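Local structure of COG1633: Uncharacterized conserved protein (Magnetospirillum magnetotacticum, 2OH3) at residues A[30-33]-A[39-42]; A[96-101]-A[140-145]; A[14-19]-A[109-114]. The protein is of unknown function but is related to rubrerythrin, and it binds zinc within a ferritin-like bundle of four helices. All blocks are in the same frame, centred on the assembly; numbering follows the deposited sequence. Where two conformers were deposited one is given.

Contact 1. Residues A[30-33]-A[39-42]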
loop_
_atom_site.group_PDB
_atom_site.type_symbol
_atom_site.label_atom_id
_atom_site.label_comp_id
_atom_site.label_asym_id
_atom_site.label_seq_id
_atom_site.Cartn_x
_atom_site.Cartn_y
_atom_site.Cartn_z
HETATM N N MSE A 30 -9.361 -3.984 14.114
HETATM C CA MSE A 30 -10.102 -2.756 14.321
HETATM C C MSE A 30 -11.549 -3.004 14.685
HETATM O O MSE A 30 -12.107 -2.284 15.529
HETATM C CB MSE A 30 -10.057 -1.883 13.098
HETATM C CG MSE A 30 -8.927 -0.934 13.154
HETATM SE SE MSE A 30 -9.296 0.425 11.911
HETATM C CE MSE A 30 -9.018 -0.726 10.449
HETATM N N MSE A 31 -12.158 -4.019 14.074
HETATM C CA MSE A 31 -13.531 -4.362 14.416
HETATM C C MSE A 31 -13.604 -4.801 15.880
HETATM O O MSE A 31 -14.463 -4.337 16.635
HETATM C CB MSE A 31 -14.069 -5.455 13.491
HETATM C CG MSE A 31 -14.291 -5.026 12.023
HETATM SE SE MSE A 31 -15.401 -3.470 11.804
HETATM C CE MSE A 31 -14.074 -2.230 11.535
ATOM N N GLU A 32 -12.702 -5.697 16.262
ATOM C CA GLU A 32 -12.664 -6.237 17.610
ATOM C C GLU A 32 -12.511 -5.120 18.649
ATOM O O GLU A 32 -13.169 -5.105 19.694
ATOM C CB GLU A 32 -11.477 -7.189 17.710
ATOM C CG GLU A 32 -11.341 -7.867 19.065
ATOM C CD GLU A 32 -12.104 -9.162 19.203
ATOM O OE1 GLU A 32 -12.704 -9.653 18.214
ATOM O OE2 GLU A 32 -12.058 -9.701 20.326
ATOM N N ALA A 33 -11.610 -4.195 18.347
ATOM C CA ALA A 33 -11.239 -3.129 19.269
ATOM C C ALA A 33 -12.413 -2.221 19.571
ATOM O O ALA A 33 -12.458 -1.605 20.637
ATOM C CB ALA A 33 -10.051 -2.313 18.713
ATOM N N THR A 39 -18.500 -8.661 12.655
ATOM C CA THR A 39 -17.702 -8.198 11.521
ATOM C C THR A 39 -16.219 -8.604 11.701
ATOM O O THR A 39 -15.553 -8.984 10.736
ATOM C CB THR A 39 -17.857 -6.655 11.299
ATOM O OG1 THR A 39 -19.234 -6.282 11.375
ATOM C CG2 THR A 39 -17.354 -6.220 9.935
ATOM N N ALA A 40 -15.691 -8.493 12.921
ATOM C CA ALA A 40 -14.307 -8.930 13.163
ATOM C C ALA A 40 -14.132 -10.354 12.718
ATOM O O ALA A 40 -13.153 -10.663 12.074
ATOM C CB ALA A 40 -13.965 -8.808 14.615
ATOM N N THR A 41 -15.094 -11.217 13.078
ATOM C CA THR A 41 -15.086 -12.635 12.704
ATOM C C THR A 41 -15.211 -12.894 11.188
ATOM O O THR A 41 -14.532 -13.786 10.670
ATOM C CB THR A 41 -16.123 -13.428 13.527
ATOM O OG1 THR A 41 -15.924 -13.142 14.920
ATOM C CG2 THR A 41 -15.951 -14.910 13.325
ATOM N N VAL A 42 -16.003 -12.097 10.455
ATOM C CA VAL A 42 -16.026 -12.195 9.005
ATOM C C VAL A 42 -14.596 -12.005 8.459
ATOM O O VAL A 42 -14.142 -12.738 7.567
ATOM C CB VAL A 42 -16.969 -11.096 8.360
ATOM C CG1 VAL A 42 -16.710 -10.941 6.880
ATOM C CG2 VAL A 42 -18.437 -11.414 8.600
#
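Met31, built as selenomethionine, packs against Ala40 and Thr39, and Glu32 touches the CB of the same alanine with its backbone N and one carboxylate oxygen. The apolar contacts come first. Met31 CB sits 3.5 Å from Ala40 CB and the same distance from Ala40 CA. The second pair is tighter than usual for two carbons. Met31 CG then passes the backbone, 3.8 Å from Ala40 N. The chain turns at chi2 (-54°), which leads it off Ala40 and along to Thr39. There Met31 SE lies 3.9 Å from Thr39 CG2, and the two side chains meet at a slant.

The arrangement is a helical hairpin. Helix 6-33 leads through a short link into helix 37-61, which turns back beside it. The pair forms one half of the ferritin-like four-helix bundle. The backbones come very close at this end: Met31 CA and Ala40 CA are 4.8 Å apart. The small side chain of Ala40 suits so narrow a gap.

Contacts of polar atoms with carbon make up the rest. Glu32 N faces Ala40 CB at 3.7 Å. The Glu32 chain starts with CG anti to its own backbone N (chi1 -178°) and bends at chi2. This brings the carboxylate nearer helix 37-61, with Glu32 OE1 3.9 Å from Ala40 CB. Glu32 is exposed, whereas Met31, Thr39 and Ala40 are buried. On the inner side, Met31 and Thr39 both touch Pro94 of helix 94-118. Met31 also reaches Ala97 of that helix.

Contact 2. Residues A[96-101]-A[140-145]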
loop_
_atom_site.group_PDB
_atom_site.type_symbol
_atom_site.label_atom_id
_atom_site.label_comp_id
_atom_site.label_asym_id
_atom_site.label_seq_id
_atom_site.Cartn_x
_atom_site.Cartn_y
_atom_site.Cartn_z
ATOM N N HIS A 96 -18.060 0.816 6.568
ATOM C CA HIS A 96 -16.933 1.287 5.767
ATOM C C HIS A 96 -15.821 0.250 5.587
ATOM O O HIS A 96 -15.202 0.181 4.525
ATOM C CB HIS A 96 -16.380 2.582 6.356
ATOM C CG HIS A 96 -17.283 3.763 6.161
ATOM N ND1 HIS A 96 -17.483 4.719 7.137
ATOM C CD2 HIS A 96 -18.030 4.149 5.099
ATOM C CE1 HIS A 96 -18.311 5.640 6.680
ATOM N NE2 HIS A 96 -18.660 5.317 5.448
ATOM N N ALA A 97 -15.580 -0.585 6.592
ATOM C CA ALA A 97 -14.574 -1.630 6.480
ATOM C C ALA A 97 -15.008 -2.703 5.481
ATOM O O ALA A 97 -14.206 -3.152 4.624
ATOM C CB ALA A 97 -14.273 -2.209 7.862
ATOM N N LEU A 98 -16.280 -3.091 5.555
ATOM C CA LEU A 98 -16.804 -4.101 4.675
ATOM C C LEU A 98 -16.769 -3.655 3.219
ATOM O O LEU A 98 -16.493 -4.452 2.333
ATOM C CB LEU A 98 -18.242 -4.443 5.037
ATOM C CG LEU A 98 -18.619 -5.276 6.238
ATOM C CD1 LEU A 98 -20.139 -5.120 6.534
ATOM C CD2 LEU A 98 -18.267 -6.744 6.025
ATOM N N ARG A 99 -17.153 -2.403 2.964
ATOM C CA ARG A 99 -17.122 -1.861 1.615
ATOM C C ARG A 99 -15.703 -1.755 1.072
ATOM O O ARG A 99 -15.494 -1.953 -0.096
ATOM C CB ARG A 99 -17.790 -0.501 1.573
ATOM C CG ARG A 99 -19.335 -0.648 1.581
ATOM C CD ARG A 99 -20.114 0.569 1.085
ATOM N NE ARG A 99 -19.976 0.873 -0.340
ATOM C CZ ARG A 99 -20.416 0.122 -1.359
ATOM N NH1 ARG A 99 -21.008 -1.070 -1.178
ATOM N NH2 ARG A 99 -20.232 0.555 -2.598
ATOM N N TYR A 100 -14.762 -1.377 1.928
ATOM C CA TYR A 100 -13.343 -1.298 1.567
ATOM C C TYR A 100 -12.854 -2.700 1.195
ATOM O O TYR A 100 -12.157 -2.939 0.166
ATOM C CB TYR A 100 -12.542 -0.749 2.784
ATOM C CG TYR A 100 -11.029 -0.749 2.596
ATOM C CD1 TYR A 100 -10.456 -0.097 1.517
ATOM C CD2 TYR A 100 -10.192 -1.400 3.492
ATOM C CE1 TYR A 100 -9.092 -0.099 1.313
ATOM C CE2 TYR A 100 -8.815 -1.396 3.301
ATOM C CZ TYR A 100 -8.287 -0.734 2.210
ATOM O OH TYR A 100 -6.934 -0.696 2.000
ATOM N N ALA A 101 -13.212 -3.647 2.028
ATOM C CA ALA A 101 -12.786 -5.039 1.778
ATOM C C ALA A 101 -13.385 -5.538 0.479
ATOM O O ALA A 101 -12.708 -6.091 -0.375
ATOM C CB ALA A 101 -13.218 -5.964 2.939
ATOM N N VAL A 140 -20.047 -11.714 -3.195
ATOM C CA VAL A 140 -21.453 -11.966 -2.898
ATOM C C VAL A 140 -21.700 -12.056 -1.386
ATOM O O VAL A 140 -22.655 -11.493 -0.893
ATOM C CB VAL A 140 -21.938 -13.253 -3.595
ATOM C CG1 VAL A 140 -23.317 -13.676 -3.080
ATOM C CG2 VAL A 140 -21.962 -13.048 -5.126
ATOM N N ALA A 141 -20.831 -12.769 -0.660
ATOM C CA ALA A 141 -20.933 -12.864 0.798
ATOM C C ALA A 141 -20.829 -11.497 1.504
ATOM O O ALA A 141 -21.607 -11.185 2.411
ATOM C CB ALA A 141 -19.878 -13.809 1.321
ATOM N N LEU A 142 -19.866 -10.677 1.095
ATOM C CA LEU A 142 -19.723 -9.311 1.628
ATOM C C LEU A 142 -20.932 -8.425 1.291
ATOM O O LEU A 142 -21.338 -7.620 2.119
ATOM C CB LEU A 142 -18.420 -8.659 1.157
ATOM C CG LEU A 142 -17.118 -9.274 1.708
ATOM C CD1 LEU A 142 -15.953 -8.790 0.972
ATOM C CD2 LEU A 142 -16.928 -9.000 3.190
ATOM N N ASP A 143 -21.511 -8.588 0.102
ATOM C CA ASP A 143 -22.778 -7.907 -0.271
ATOM C C ASP A 143 -23.922 -8.215 0.688
ATOM O O ASP A 143 -24.701 -7.335 1.021
ATOM C CB ASP A 143 -23.243 -8.305 -1.672
ATOM C CG ASP A 143 -22.443 -7.651 -2.794
ATOM O OD1 ASP A 143 -21.780 -6.634 -2.556
ATOM O OD2 ASP A 143 -22.517 -8.150 -3.946
ATOM N N LYS A 144 -24.038 -9.478 1.087
ATOM C CA LYS A 144 -25.069 -9.919 2.037
ATOM C C LYS A 144 -24.846 -9.287 3.407
ATOM O O LYS A 144 -25.794 -8.927 4.101
ATOM C CB LYS A 144 -25.080 -11.459 2.149
ATOM C CG LYS A 144 -25.707 -12.139 0.937
ATOM C CD LYS A 144 -25.377 -13.627 0.859
ATOM C CE LYS A 144 -26.262 -14.348 -0.174
ATOM N NZ LYS A 144 -25.903 -15.810 -0.310
ATOM N N TRP A 145 -23.583 -9.131 3.785
ATOM C CA TRP A 145 -23.241 -8.470 5.042
ATOM C C TRP A 145 -23.553 -6.991 5.009
ATOM O O TRP A 145 -24.153 -6.457 5.943
ATOM C CB TRP A 145 -21.779 -8.721 5.409
ATOM C CG TRP A 145 -21.703 -9.935 6.212
ATOM C CD1 TRP A 145 -21.474 -11.214 5.770
ATOM C CD2 TRP A 145 -21.959 -10.028 7.617
ATOM N NE1 TRP A 145 -21.556 -12.100 6.827
ATOM C CE2 TRP A 145 -21.859 -11.395 7.972
ATOM C CE3 TRP A 145 -22.232 -9.084 8.622
ATOM C CZ2 TRP A 145 -22.029 -11.843 9.305
ATOM C CZ3 TRP A 145 -22.410 -9.532 9.939
ATOM C CH2 TRP A 145 -22.301 -10.891 10.263
#
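Leu98 packs against Leu142 and Trp145 across two nearly antiparallel helices. The segment axes approach to 9.9 Å, with 161° between their directions. Leu98 CB points at the partner helix. CG lies anti to the carbonyl carbon (chi1 -75°) and packs on Thr39 of helix 37-61. Beyond it the two methyls reach the partner helix. Leu98 CD1 and Leu98 CD2 both touch the start of the tryptophan, each 4.1 Å from Trp145 CB. Of the two, only Leu98 CD2 also meets Leu142, lying 3.9 Å from Leu142 CD2. The two leucines slant past each other, and the indole of Trp145 leads away from the pair. Leu142 uses its other methyl one turn along: Leu142 CD1 lies 4.2 Å from Ala101 C and 4.4 Å from Ala101 CB.

This is the apolar seam between helices 94-118 and 122-148, the second pair of the four-helix bundle. The Leu142 side chain is about 7 Å from the bound zinc and touches Glu105, one of its ligands. Tyr24 of helix 6-33 lies against both Ala101 and Leu142. Helix 37-61 closes another flank, with Val42 on Trp145.

Contact 3. Residues A[14-19]-A[109-114]. With IMD (imidazole), chain C.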
loop_
_atom_site.group_PDB
_atom_site.type_symbol
_atom_site.label_atom_id
_atom_site.label_comp_id
_atom_site.label_asym_id
_atom_site.label_seq_id
_atom_site.Cartn_x
_atom_site.Cartn_y
_atom_site.Cartn_z
ATOM N N ILE A 14 0.151 -15.075 -5.253
ATOM C CA ILE A 14 0.775 -15.090 -3.940
ATOM C C ILE A 14 0.736 -13.694 -3.315
ATOM O O ILE A 14 0.494 -13.518 -2.122
ATOM C CB ILE A 14 2.246 -15.542 -4.001
ATOM C CG1 ILE A 14 2.309 -17.014 -4.318
ATOM C CG2 ILE A 14 2.927 -15.344 -2.666
ATOM C CD1 ILE A 14 3.726 -17.519 -4.580
ATOM N N ALA A 15 1.036 -12.705 -4.121
ATOM C CA ALA A 15 1.128 -11.358 -3.614
ATOM C C ALA A 15 -0.239 -10.887 -3.191
ATOM O O ALA A 15 -0.363 -10.219 -2.165
ATOM C CB ALA A 15 1.759 -10.443 -4.643
ATOM N N LEU A 16 -1.255 -11.222 -3.975
ATOM C CA LEU A 16 -2.639 -10.836 -3.673
ATOM C C LEU A 16 -3.093 -11.427 -2.360
ATOM O O LEU A 16 -3.771 -10.762 -1.589
ATOM C CB LEU A 16 -3.630 -11.239 -4.783
ATOM C CG LEU A 16 -3.584 -10.393 -6.077
ATOM C CD1 LEU A 16 -4.363 -11.028 -7.254
ATOM C CD2 LEU A 16 -4.057 -8.938 -5.857
ATOM N N GLU A 17 -2.696 -12.671 -2.101
ATOM C CA GLU A 17 -3.028 -13.385 -0.872
ATOM C C GLU A 17 -2.231 -12.950 0.348
ATOM O O GLU A 17 -2.790 -12.817 1.425
ATOM C CB GLU A 17 -2.837 -14.900 -1.073
ATOM C CG GLU A 17 -3.910 -15.511 -1.985
ATOM C CD GLU A 17 -5.331 -15.276 -1.426
ATOM O OE1 GLU A 17 -5.408 -14.869 -0.238
ATOM O OE2 GLU A 17 -6.346 -15.449 -2.152
ATOM N N THR A 18 -0.939 -12.742 0.207
ATOM C CA THR A 18 -0.164 -12.143 1.278
ATOM C C THR A 18 -0.764 -10.779 1.691
ATOM O O THR A 18 -0.963 -10.489 2.881
ATOM C CB THR A 18 1.309 -11.992 0.829
ATOM O OG1 THR A 18 1.796 -13.282 0.444
ATOM C CG2 THR A 18 2.187 -11.465 1.941
ATOM N N GLU A 19 -1.088 -9.968 0.693
ATOM C CA GLU A 19 -1.708 -8.689 0.940
ATOM C C GLU A 19 -3.054 -8.881 1.643
ATOM O O GLU A 19 -3.278 -8.264 2.653
ATOM C CB GLU A 19 -1.850 -7.878 -0.361
ATOM C CG GLU A 19 -2.669 -6.601 -0.209
ATOM C CD GLU A 19 -1.924 -5.438 0.455
ATOM O OE1 GLU A 19 -0.806 -5.609 0.965
ATOM O OE2 GLU A 19 -2.445 -4.291 0.440
HETATM N N MSE A 109 -10.604 -10.323 -8.014
HETATM C CA MSE A 109 -11.437 -11.097 -8.925
HETATM C C MSE A 109 -11.179 -10.700 -10.336
HETATM O O MSE A 109 -11.027 -11.561 -11.213
HETATM C CB MSE A 109 -12.920 -10.859 -8.649
HETATM C CG MSE A 109 -13.857 -11.769 -9.383
HETATM SE SE MSE A 109 -15.669 -11.131 -9.218
HETATM C CE MSE A 109 -15.520 -9.495 -10.106
ATOM N N GLU A 110 -11.188 -9.388 -10.576
ATOM C CA GLU A 110 -10.960 -8.879 -11.907
ATOM C C GLU A 110 -9.590 -9.230 -12.466
ATOM O O GLU A 110 -9.485 -9.529 -13.649
ATOM C CB GLU A 110 -11.197 -7.375 -11.941
ATOM C CG GLU A 110 -12.706 -7.049 -11.932
ATOM C CD GLU A 110 -12.984 -5.572 -12.009
ATOM O OE1 GLU A 110 -12.026 -4.780 -11.806
ATOM O OE2 GLU A 110 -14.158 -5.219 -12.267
ATOM N N TYR A 111 -8.548 -9.194 -11.643
ATOM C CA TYR A 111 -7.229 -9.683 -12.103
ATOM C C TYR A 111 -7.259 -11.137 -12.569
ATOM O O TYR A 111 -6.711 -11.514 -13.617
ATOM C CB TYR A 111 -6.138 -9.560 -11.035
ATOM C CG TYR A 111 -4.888 -10.305 -11.512
ATOM C CD1 TYR A 111 -4.069 -9.759 -12.483
ATOM C CD2 TYR A 111 -4.617 -11.585 -11.085
ATOM C CE1 TYR A 111 -2.975 -10.453 -12.986
ATOM C CE2 TYR A 111 -3.485 -12.297 -11.575
ATOM C CZ TYR A 111 -2.684 -11.724 -12.497
ATOM O OH TYR A 111 -1.594 -12.387 -13.010
ATOM N N TYR A 112 -7.859 -11.983 -11.762
ATOM C CA TYR A 112 -7.989 -13.376 -12.138
ATOM C C TYR A 112 -8.794 -13.564 -13.424
ATOM O O TYR A 112 -8.394 -14.313 -14.285
ATOM C CB TYR A 112 -8.596 -14.164 -10.995
ATOM C CG TYR A 112 -7.671 -14.293 -9.778
ATOM C CD1 TYR A 112 -6.338 -14.633 -9.909
ATOM C CD2 TYR A 112 -8.159 -14.049 -8.502
ATOM C CE1 TYR A 112 -5.492 -14.752 -8.755
ATOM C CE2 TYR A 112 -7.362 -14.142 -7.378
ATOM C CZ TYR A 112 -6.034 -14.510 -7.500
ATOM O OH TYR A 112 -5.261 -14.595 -6.351
ATOM N N LYS A 113 -9.921 -12.883 -13.562
ATOM C CA LYS A 113 -10.717 -13.002 -14.786
ATOM C C LYS A 113 -9.971 -12.544 -16.033
ATOM O O LYS A 113 -10.107 -13.123 -17.114
ATOM C CB LYS A 113 -11.972 -12.156 -14.657
ATOM C CG LYS A 113 -13.012 -12.717 -13.720
ATOM C CD LYS A 113 -14.142 -11.715 -13.502
ATOM C CE LYS A 113 -15.000 -11.515 -14.717
ATOM N NZ LYS A 113 -15.651 -12.802 -15.106
ATOM N N GLU A 114 -9.227 -11.457 -15.885
ATOM C CA GLU A 114 -8.465 -10.870 -16.983
ATOM C C GLU A 114 -7.315 -11.804 -17.414
ATOM O O GLU A 114 -7.039 -11.964 -18.597
ATOM C CB GLU A 114 -7.905 -9.511 -16.507
ATOM C CG GLU A 114 -7.459 -8.566 -17.575
ATOM C CD GLU A 114 -8.620 -8.014 -18.372
ATOM O OE1 GLU A 114 -9.762 -7.974 -17.841
ATOM O OE2 GLU A 114 -8.381 -7.628 -19.541
HETATM N N1 IMD C . -10.036 -13.298 -0.282
HETATM C C2 IMD C . -8.974 -13.813 -0.906
HETATM N N3 IMD C . -8.008 -14.042 0.061
HETATM C C4 IMD C . -8.482 -13.668 1.247
HETATM C C5 IMD C . -9.755 -13.210 1.041
HETATM O O HOH W 1 -6.576 -13.520 -4.029
#
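Leu16 and Tyr112 meet inside the ferritin-like four-helix bundle, close to its metal site. Their helices run almost antiparallel, at 169°, with segment axes 12.0 Å apart. Large side chains span this distance. Leu16 and Tyr112 come from opposite directions. Leu16 CD1 lies 3.8 Å from Tyr112 OH. Leu16 CD1 is also 3.9 Å from Tyr111 CD2, and it lies obliquely to both rings.

The polar link runs through Glu17 and a water. The water donates to Glu17 OE2 at 2.7 Å. The same water is hydrogen-bonded to Tyr112 OH at 2.9 Å, lying in the plane of the ring at its edge. Glu17 OE2 has a second partner in His53 ND1 of helix 37-61, so this buried oxygen is gripped twice. The bend of Glu17 at chi2 (-58°) brings the carboxylate nearer the other helix.

The bound zinc is held by Glu105, Glu135 and His138, and the Glu17 side chain is about 6 Å from it. An imidazole, probably from the crystallisation liquor, is bound to the other carboxylate oxygen: its N3 donates to Glu17 OE1 at 2.7 Å in a nearly straight bond, 170° at the hydrogen.

Overall arrangement
From the N terminus, helix 6-33 opens contact 3 at 14-19. Near its end it opens contact 1 at 30-33, which closes at 39-42 after a short link. Contact 1 is nested in the loop of contact 3. After helix 37-61 a long connection leads to helix 94-118. This opens contact 2 at 96-101 and closes contact 3 at 109-114. Contact 2 closes at 140-145 on helix 122-148. Contacts 2 and 3 cross, while 1 and 2 are in series. Contacts 1 and 2 touch near one end of the bundle, where Val42 packs on Leu142. Contact 3 lies farther along, its centre about 17 Å from that of contact 2. Together the three join all four helices.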